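Local coordinates for 3-oxoacyl-(acyl-carrier protein) synthase II (Thermus thermophilus, PDB 1J3N) that probably catalyses the condensation that lengthens a growing acyl chain carried on acyl-carrier protein during fatty acid synthesis, at residues V5-G10 with K245-R250; L182-G187 with V235-A240; A160-A165 with H399-A404. All coordinates share one frame; numbering follows the deposited sequence.

Contact 1. Residues V5-G10 with K245-R250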
loop_
_atom_site.group_PDB
_atom_site.type_symbol
_atom_site.label_atom_id
_atom_site.label_comp_id
_atom_site.label_asym_id
_atom_site.label_seq_id
_atom_site.Cartn_x
_atom_site.Cartn_y
_atom_site.Cartn_z
ATOM N N VAL A 5 22.136 1.111 4.235
ATOM C CA VAL A 5 22.445 2.473 4.628
ATOM C C VAL A 5 21.750 3.520 3.763
ATOM O O VAL A 5 21.420 3.276 2.600
ATOM C CB VAL A 5 23.966 2.730 4.585
ATOM C CG1 VAL A 5 24.675 1.842 5.595
ATOM C CG2 VAL A 5 24.494 2.484 3.179
ATOM N N VAL A 6 21.539 4.687 4.361
ATOM C CA VAL A 6 20.895 5.833 3.716
ATOM C C VAL A 6 21.997 6.670 3.058
ATOM O O VAL A 6 22.896 7.149 3.742
ATOM C CB VAL A 6 20.156 6.701 4.774
ATOM C CG1 VAL A 6 19.495 7.908 4.115
ATOM C CG2 VAL A 6 19.128 5.858 5.508
ATOM N N THR A 7 21.915 6.847 1.741
ATOM C CA THR A 7 22.926 7.601 1.010
ATOM C C THR A 7 22.374 8.792 0.237
ATOM O O THR A 7 23.126 9.508 -0.430
ATOM C CB THR A 7 23.654 6.692 0.008
ATOM O OG1 THR A 7 22.714 6.205 -0.961
ATOM C CG2 THR A 7 24.298 5.508 0.731
ATOM N N GLY A 8 21.065 8.993 0.307
ATOM C CA GLY A 8 20.458 10.105 -0.398
ATOM C C GLY A 8 19.223 10.612 0.314
ATOM O O GLY A 8 18.398 9.825 0.762
ATOM N N LEU A 9 19.099 11.931 0.427
ATOM C CA LEU A 9 17.950 12.524 1.080
ATOM C C LEU A 9 17.287 13.523 0.138
ATOM O O LEU A 9 17.886 14.532 -0.241
ATOM C CB LEU A 9 18.379 13.226 2.376
ATOM C CG LEU A 9 19.115 12.359 3.409
ATOM C CD1 LEU A 9 19.699 13.239 4.496
ATOM C CD2 LEU A 9 18.165 11.322 4.007
ATOM N N GLY A 10 16.059 13.210 -0.259
ATOM C CA GLY A 10 15.299 14.085 -1.132
ATOM C C GLY A 10 14.145 14.612 -0.308
ATOM O O GLY A 10 13.181 13.895 -0.053
ATOM N N LYS A 245 29.798 1.420 -0.262
ATOM C CA LYS A 245 31.242 1.560 -0.110
ATOM C C LYS A 245 31.992 1.360 -1.425
ATOM O O LYS A 245 32.975 2.051 -1.688
ATOM C CB LYS A 245 31.785 0.582 0.940
ATOM C CG LYS A 245 31.595 1.031 2.393
ATOM C CD LYS A 245 32.000 2.496 2.626
ATOM C CE LYS A 245 33.472 2.777 2.310
ATOM N NZ LYS A 245 34.399 2.242 3.350
ATOM N N LYS A 246 31.527 0.424 -2.244
ATOM C CA LYS A 246 32.164 0.140 -3.524
ATOM C C LYS A 246 32.159 1.323 -4.488
ATOM O O LYS A 246 32.966 1.370 -5.419
ATOM C CB LYS A 246 31.497 -1.067 -4.190
ATOM C CG LYS A 246 32.080 -1.417 -5.552
ATOM C CD LYS A 246 31.698 -2.826 -5.996
ATOM C CE LYS A 246 32.236 -3.878 -5.029
ATOM N NZ LYS A 246 31.913 -5.271 -5.468
ATOM N N ARG A 247 31.251 2.274 -4.274
ATOM C CA ARG A 247 31.176 3.451 -5.136
ATOM C C ARG A 247 31.641 4.699 -4.387
ATOM O O ARG A 247 31.576 5.808 -4.915
ATOM C CB ARG A 247 29.746 3.648 -5.671
ATOM C CG ARG A 247 28.717 4.198 -4.684
ATOM C CD ARG A 247 27.353 4.402 -5.376
ATOM N NE ARG A 247 26.308 4.920 -4.484
ATOM C CZ ARG A 247 26.024 6.211 -4.309
ATOM N NH1 ARG A 247 26.698 7.150 -4.966
ATOM N NH2 ARG A 247 25.057 6.571 -3.475
ATOM N N GLY A 248 32.099 4.501 -3.149
ATOM C CA GLY A 248 32.586 5.599 -2.331
ATOM C C GLY A 248 31.537 6.595 -1.863
ATOM O O GLY A 248 31.846 7.774 -1.653
ATOM N N ALA A 249 30.311 6.114 -1.663
ATOM C CA ALA A 249 29.189 6.949 -1.247
ATOM C C ALA A 249 29.279 7.595 0.132
ATOM O O ALA A 249 29.888 7.064 1.056
ATOM C CB ALA A 249 27.906 6.141 -1.328
ATOM N N ARG A 250 28.656 8.757 0.261
ATOM C CA ARG A 250 28.622 9.443 1.540
ATOM C C ARG A 250 27.458 8.771 2.253
ATOM O O ARG A 250 26.341 8.738 1.732
ATOM C CB ARG A 250 28.339 10.937 1.350
ATOM C CG ARG A 250 28.269 11.724 2.658
ATOM C CD ARG A 250 26.840 12.054 3.075
ATOM N NE ARG A 250 26.283 13.124 2.252
ATOM C CZ ARG A 250 25.701 12.945 1.069
ATOM N NH1 ARG A 250 25.579 11.726 0.558
ATOM N NH2 ARG A 250 25.259 13.993 0.385
HETATM O O HOH W 1 25.886 8.950 -1.178
#

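Contact 2. Residues L182-G187 with V235-A240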
loop_
_atom_site.group_PDB
_atom_site.type_symbol
_atom_site.label_atom_id
_atom_site.label_comp_id
_atom_site.label_asym_id
_atom_site.label_seq_id
_atom_site.Cartn_x
_atom_site.Cartn_y
_atom_site.Cartn_z
ATOM N N LEU A 182 19.457 -1.220 -4.329
ATOM C CA LEU A 182 19.214 0.184 -4.041
ATOM C C LEU A 182 17.721 0.431 -4.229
ATOM O O LEU A 182 17.109 -0.118 -5.142
ATOM C CB LEU A 182 20.043 1.054 -4.994
ATOM C CG LEU A 182 20.245 2.530 -4.641
ATOM C CD1 LEU A 182 21.391 3.111 -5.448
ATOM C CD2 LEU A 182 18.950 3.294 -4.893
ATOM N N VAL A 183 17.129 1.244 -3.358
ATOM C CA VAL A 183 15.708 1.541 -3.463
ATOM C C VAL A 183 15.377 2.994 -3.117
ATOM O O VAL A 183 15.889 3.541 -2.142
ATOM C CB VAL A 183 14.863 0.621 -2.528
ATOM C CG1 VAL A 183 13.389 1.048 -2.573
ATOM C CG2 VAL A 183 15.001 -0.848 -2.955
ATOM N N LEU A 184 14.538 3.627 -3.933
ATOM C CA LEU A 184 14.112 4.992 -3.638
ATOM C C LEU A 184 12.800 4.766 -2.887
ATOM O O LEU A 184 11.834 4.263 -3.455
ATOM C CB LEU A 184 13.869 5.796 -4.923
ATOM C CG LEU A 184 15.029 6.093 -5.884
ATOM C CD1 LEU A 184 14.517 6.980 -7.009
ATOM C CD2 LEU A 184 16.174 6.781 -5.160
ATOM N N ALA A 185 12.780 5.111 -1.603
ATOM C CA ALA A 185 11.599 4.891 -0.775
ATOM C C ALA A 185 11.206 6.108 0.047
ATOM O O ALA A 185 12.046 6.934 0.402
ATOM C CB ALA A 185 11.847 3.707 0.167
ATOM N N GLY A 186 9.923 6.194 0.378
ATOM C CA GLY A 186 9.463 7.312 1.175
ATOM C C GLY A 186 7.974 7.509 1.064
ATOM O O GLY A 186 7.224 6.547 0.907
ATOM N N GLY A 187 7.540 8.762 1.139
ATOM C CA GLY A 187 6.122 9.039 1.042
ATOM C C GLY A 187 5.822 10.407 0.472
ATOM O O GLY A 187 6.647 11.321 0.532
ATOM N N VAL A 235 11.795 11.273 -0.032
ATOM C CA VAL A 235 12.288 10.099 -0.738
ATOM C C VAL A 235 13.747 9.910 -0.349
ATOM O O VAL A 235 14.573 10.821 -0.499
ATOM C CB VAL A 235 12.169 10.257 -2.276
ATOM C CG1 VAL A 235 12.786 9.051 -2.973
ATOM C CG2 VAL A 235 10.707 10.376 -2.671
ATOM N N LEU A 236 14.058 8.739 0.189
ATOM C CA LEU A 236 15.420 8.464 0.601
ATOM C C LEU A 236 16.005 7.373 -0.272
ATOM O O LEU A 236 15.284 6.520 -0.780
ATOM C CB LEU A 236 15.463 8.023 2.073
ATOM C CG LEU A 236 14.974 9.020 3.142
ATOM C CD1 LEU A 236 13.445 9.151 3.110
ATOM C CD2 LEU A 236 15.413 8.530 4.510
ATOM N N VAL A 237 17.314 7.423 -0.469
ATOM C CA VAL A 237 18.002 6.403 -1.246
ATOM C C VAL A 237 18.499 5.359 -0.240
ATOM O O VAL A 237 19.356 5.661 0.578
ATOM C CB VAL A 237 19.227 6.986 -2.003
ATOM C CG1 VAL A 237 19.994 5.865 -2.697
ATOM C CG2 VAL A 237 18.772 8.018 -3.030
ATOM N N LEU A 238 17.939 4.152 -0.274
ATOM C CA LEU A 238 18.393 3.096 0.630
ATOM C C LEU A 238 19.327 2.260 -0.230
ATOM O O LEU A 238 19.064 2.049 -1.411
ATOM C CB LEU A 238 17.229 2.254 1.145
ATOM C CG LEU A 238 16.179 2.969 1.997
ATOM C CD1 LEU A 238 15.363 1.910 2.738
ATOM C CD2 LEU A 238 16.838 3.918 2.994
ATOM N N GLU A 239 20.414 1.784 0.361
ATOM C CA GLU A 239 21.417 1.061 -0.404
ATOM C C GLU A 239 22.131 0.013 0.434
ATOM O O GLU A 239 22.398 0.222 1.623
ATOM C CB GLU A 239 22.435 2.087 -0.909
ATOM C CG GLU A 239 23.136 1.798 -2.218
ATOM C CD GLU A 239 24.107 2.923 -2.591
ATOM O OE1 GLU A 239 23.808 4.100 -2.293
ATOM O OE2 GLU A 239 25.163 2.637 -3.185
ATOM N N ALA A 240 22.439 -1.117 -0.186
ATOM C CA ALA A 240 23.161 -2.174 0.504
ATOM C C ALA A 240 24.516 -1.550 0.836
ATOM O O ALA A 240 25.099 -0.857 0.000
ATOM C CB ALA A 240 23.336 -3.375 -0.419
#

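Contact 3. Residues A160-A165 with H399-A404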
loop_
_atom_site.group_PDB
_atom_site.type_symbol
_atom_site.label_atom_id
_atom_site.label_comp_id
_atom_site.label_asym_id
_atom_site.label_seq_id
_atom_site.Cartn_x
_atom_site.Cartn_y
_atom_site.Cartn_z
ATOM N N ALA A 160 -1.965 5.417 6.003
ATOM C CA ALA A 160 -2.167 6.733 6.579
ATOM C C ALA A 160 -0.867 7.329 7.131
ATOM O O ALA A 160 0.134 7.436 6.423
ATOM C CB ALA A 160 -3.233 6.652 7.676
ATOM N N CYS A 161 -0.882 7.687 8.410
ATOM C CA CYS A 161 0.269 8.313 9.057
ATOM C C CYS A 161 1.538 7.472 9.137
ATOM O O CYS A 161 2.634 8.016 9.250
ATOM C CB CYS A 161 -0.125 8.755 10.463
ATOM S SG CYS A 161 -1.708 9.584 10.534
ATOM N N ALA A 162 1.392 6.154 9.074
ATOM C CA ALA A 162 2.537 5.247 9.158
ATOM C C ALA A 162 3.135 4.920 7.790
ATOM O O ALA A 162 4.151 4.218 7.695
ATOM C CB ALA A 162 2.115 3.959 9.858
ATOM N N THR A 163 2.513 5.447 6.737
ATOM C CA THR A 163 2.948 5.217 5.360
ATOM C C THR A 163 4.452 5.387 5.108
ATOM O O THR A 163 5.134 4.464 4.666
ATOM C CB THR A 163 2.194 6.165 4.388
ATOM O OG1 THR A 163 0.778 6.017 4.571
ATOM C CG2 THR A 163 2.542 5.844 2.945
ATOM N N GLY A 164 4.964 6.580 5.384
ATOM C CA GLY A 164 6.372 6.838 5.147
ATOM C C GLY A 164 7.351 5.881 5.809
ATOM O O GLY A 164 8.370 5.519 5.213
ATOM N N ALA A 165 7.065 5.490 7.047
ATOM C CA ALA A 165 7.944 4.584 7.774
ATOM C C ALA A 165 7.761 3.131 7.312
ATOM O O ALA A 165 8.722 2.367 7.220
ATOM C CB ALA A 165 7.683 4.705 9.265
ATOM N N HIS A 399 -2.327 1.572 12.805
ATOM C CA HIS A 399 -1.055 1.141 12.240
ATOM C C HIS A 399 0.110 1.873 12.904
ATOM O O HIS A 399 0.185 3.104 12.869
ATOM C CB HIS A 399 -1.043 1.416 10.735
ATOM C CG HIS A 399 -2.320 1.055 10.056
ATOM N ND1 HIS A 399 -2.563 -0.200 9.540
ATOM C CD2 HIS A 399 -3.450 1.772 9.855
ATOM C CE1 HIS A 399 -3.790 -0.241 9.051
ATOM N NE2 HIS A 399 -4.350 0.943 9.232
ATOM N N ASN A 400 1.016 1.104 13.503
ATOM C CA ASN A 400 2.175 1.662 14.178
ATOM C C ASN A 400 3.427 1.166 13.482
ATOM O O ASN A 400 3.608 -0.036 13.301
ATOM C CB ASN A 400 2.194 1.229 15.646
ATOM C CG ASN A 400 0.940 1.631 16.377
ATOM O OD1 ASN A 400 0.594 2.809 16.422
ATOM N ND2 ASN A 400 0.244 0.657 16.947
ATOM N N ALA A 401 4.280 2.101 13.084
ATOM C CA ALA A 401 5.521 1.766 12.405
ATOM C C ALA A 401 6.642 2.599 13.017
ATOM O O ALA A 401 6.523 3.822 13.156
ATOM C CB ALA A 401 5.393 2.051 10.906
ATOM N N VAL A 402 7.724 1.928 13.383
ATOM C CA VAL A 402 8.875 2.577 13.993
ATOM C C VAL A 402 10.177 2.189 13.288
ATOM O O VAL A 402 10.395 1.021 12.958
ATOM C CB VAL A 402 8.995 2.177 15.484
ATOM C CG1 VAL A 402 10.242 2.802 16.100
ATOM C CG2 VAL A 402 7.747 2.610 16.234
ATOM N N LEU A 403 11.032 3.180 13.052
ATOM C CA LEU A 403 12.311 2.932 12.415
ATOM C C LEU A 403 13.409 3.252 13.416
ATOM O O LEU A 403 13.285 4.193 14.209
ATOM C CB LEU A 403 12.487 3.803 11.158
ATOM C CG LEU A 403 11.595 3.500 9.943
ATOM C CD1 LEU A 403 11.960 4.435 8.809
ATOM C CD2 LEU A 403 11.766 2.063 9.499
ATOM N N ALA A 404 14.469 2.456 13.379
ATOM C CA ALA A 404 15.615 2.634 14.253
ATOM C C ALA A 404 16.834 2.927 13.389
ATOM O O ALA A 404 17.189 2.143 12.504
ATOM C CB ALA A 404 15.854 1.372 15.085
#

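Contact 1. Residues V5-G10 with K245-R250
Thr7 meets the segment 245-250 on two fronts, its side chain facing Arg247 and its carbonyl facing Arg250. With OG1 between the backbone N and the carbonyl carbon (chi1 63°), the hydroxyl comes tip to tip with the guanidinium of Arg247, and Thr7 OG1 lies at the edge of that group, 3.5 Å from Arg247 NH2. What steadies this pair is a common partner, Glu239: one of its carboxylate oxygens hydrogen-bonds to the threonine hydroxyl, and the other forms a salt bridge with Arg247 NE. Ala249 CB sits 3.5 Å above the plane of the Arg247 guanidinium, over its centre, and also touches the threonine methyl, with Thr7 CG2 4.2 Å away. The turn that brings these groups together is a Schellman motif closing helix 241-246: Gly248 has positive phi (69°), and one of the two bonds back into the last turn runs from Gly248 N to Lys245 O at 3.0 Å. The chain then runs on to the side of strand 4-13, part of the core beta structure of this thiolase-type fold. There Arg250, bent at both chi2 and chi3, brings NH1 obliquely to 3.5 Å from Thr7 O, while its NH2 is held by the carbonyl of Asp85. A water hydrogen-bonds to both backbones, 2.9 Å from Thr7 O and 3.0 Å from Arg250 O, though other acceptors compete for its two protons.

Contact 2. Residues L182-G187 with V235-A240
The carboxylate of Glu239 has a methyl of Leu182 beside it, with Leu182 CD1 3.9 Å from Glu239 CD. Its oxygens are engaged beyond the two strands by several side chains, among them His243, whose ND1 hydrogen-bonds to OE2. A buried acid is thus satisfied from outside the pair of strands while an aliphatic group packs against it from within. The peptide groups, the other flat elements, are linked in two antiparallel hydrogen-bonded pairs, Val183 with Leu238 and Ala185 with Leu236. Leu238 N meets Val183 O at 2.8 Å, and the return bond from Val183 N to Leu238 O measures 2.9 Å. Between these pairs, Leu184 and Val237 form a non-hydrogen-bonded pair whose side chains run alongside each other, Leu184 CD2 3.6 Å from Val237 CG2. Val237 turns its other methyl to Leu182: CG1 is anti to the backbone N (chi1 175°) and lies 3.5 Å from Leu182 CD2. Further along, Val235 CG1 touches Leu184 CB at 3.9 Å. Opposite Val235 stands Gly186, where a beta carbon would collide with Val235 CA and where the backbone conformation would also press it against the preceding carbonyl oxygen. The face bearing Leu184 and Val237 packs on helix 70-86, which Val235 also touches, whereas Val183, Ala185 and Leu238 rest on helix 163-176. A mixed sheet enclosed between helical layers, to which this antiparallel pair belongs, is characteristic of the layered alpha-beta-alpha-beta-alpha architecture of the thiolase fold.

Contact 3. Residues A160-A165 with H399-A404
Ala401 presents its methyl to the shallow hollow between Ala162 and Ala165, and Ala401 CB lies 3.9 Å from each of Ala162 CB and Ala165 CB. The fit is reciprocal. The bump of Ala162 enters the notch between His399 and Ala401, its CB resting 3.7 Å from His399 O, and that of Ala165 enters the next notch, between Ala401 and Leu403, with Ala165 CB 4.1 Å from Leu403 CG. Two methyls three residues apart, one on the 3-10 turn and one in the first turn of the helix, therefore interleave with three side chains on one face of the strand, and small residues let the backbones draw close, Ala162 CA and Ala401 CA standing 5.6 Å apart. Leu403 CG is anti to its carbonyl carbon (chi1 -69°), an orientation that lays the forked end beside Ala165, with Leu403 CD2 3.8 Å from Ala165 O. An alanine in place of Leu403 would probably open a gap beside the CB and carbonyl O of Ala165, now covered by the leucine's branched end. At the other end, the His399 ring reaches the dimer interface, where ND1 hydrogen-bonds to Ser154 O of the second subunit. Cys161, on the turn leading into helix 163-176, touches His301 and His338, a grouping consistent with the Cys-His-His active site of the beta-ketoacyl-ACP synthases, in which the cysteine stands at the N-terminal end of a buried central helix.

Overall arrangement
Along the chain the segments come in the order 5-10, 160-165, 182-187, 235-240, 245-250, 399-404, so contacts 1 and 3 interlock while contact 2 falls within the span of both. All three reach the connected beta core. Contacts 1 and 2, with centres 10 Å apart, lie on neighbouring strands, 4-13 and 232-240, and the second leads directly into helix 241-246 of contact 1. Contact 3 lies about 15 Å from contact 2 and 23 Å from contact 1, centre to centre, and helix 163-176 precedes strand 182-189 of contact 2. The principle is familiar: elements distant in sequence converge, here from the periphery of the subunit inward, toward the probable active site.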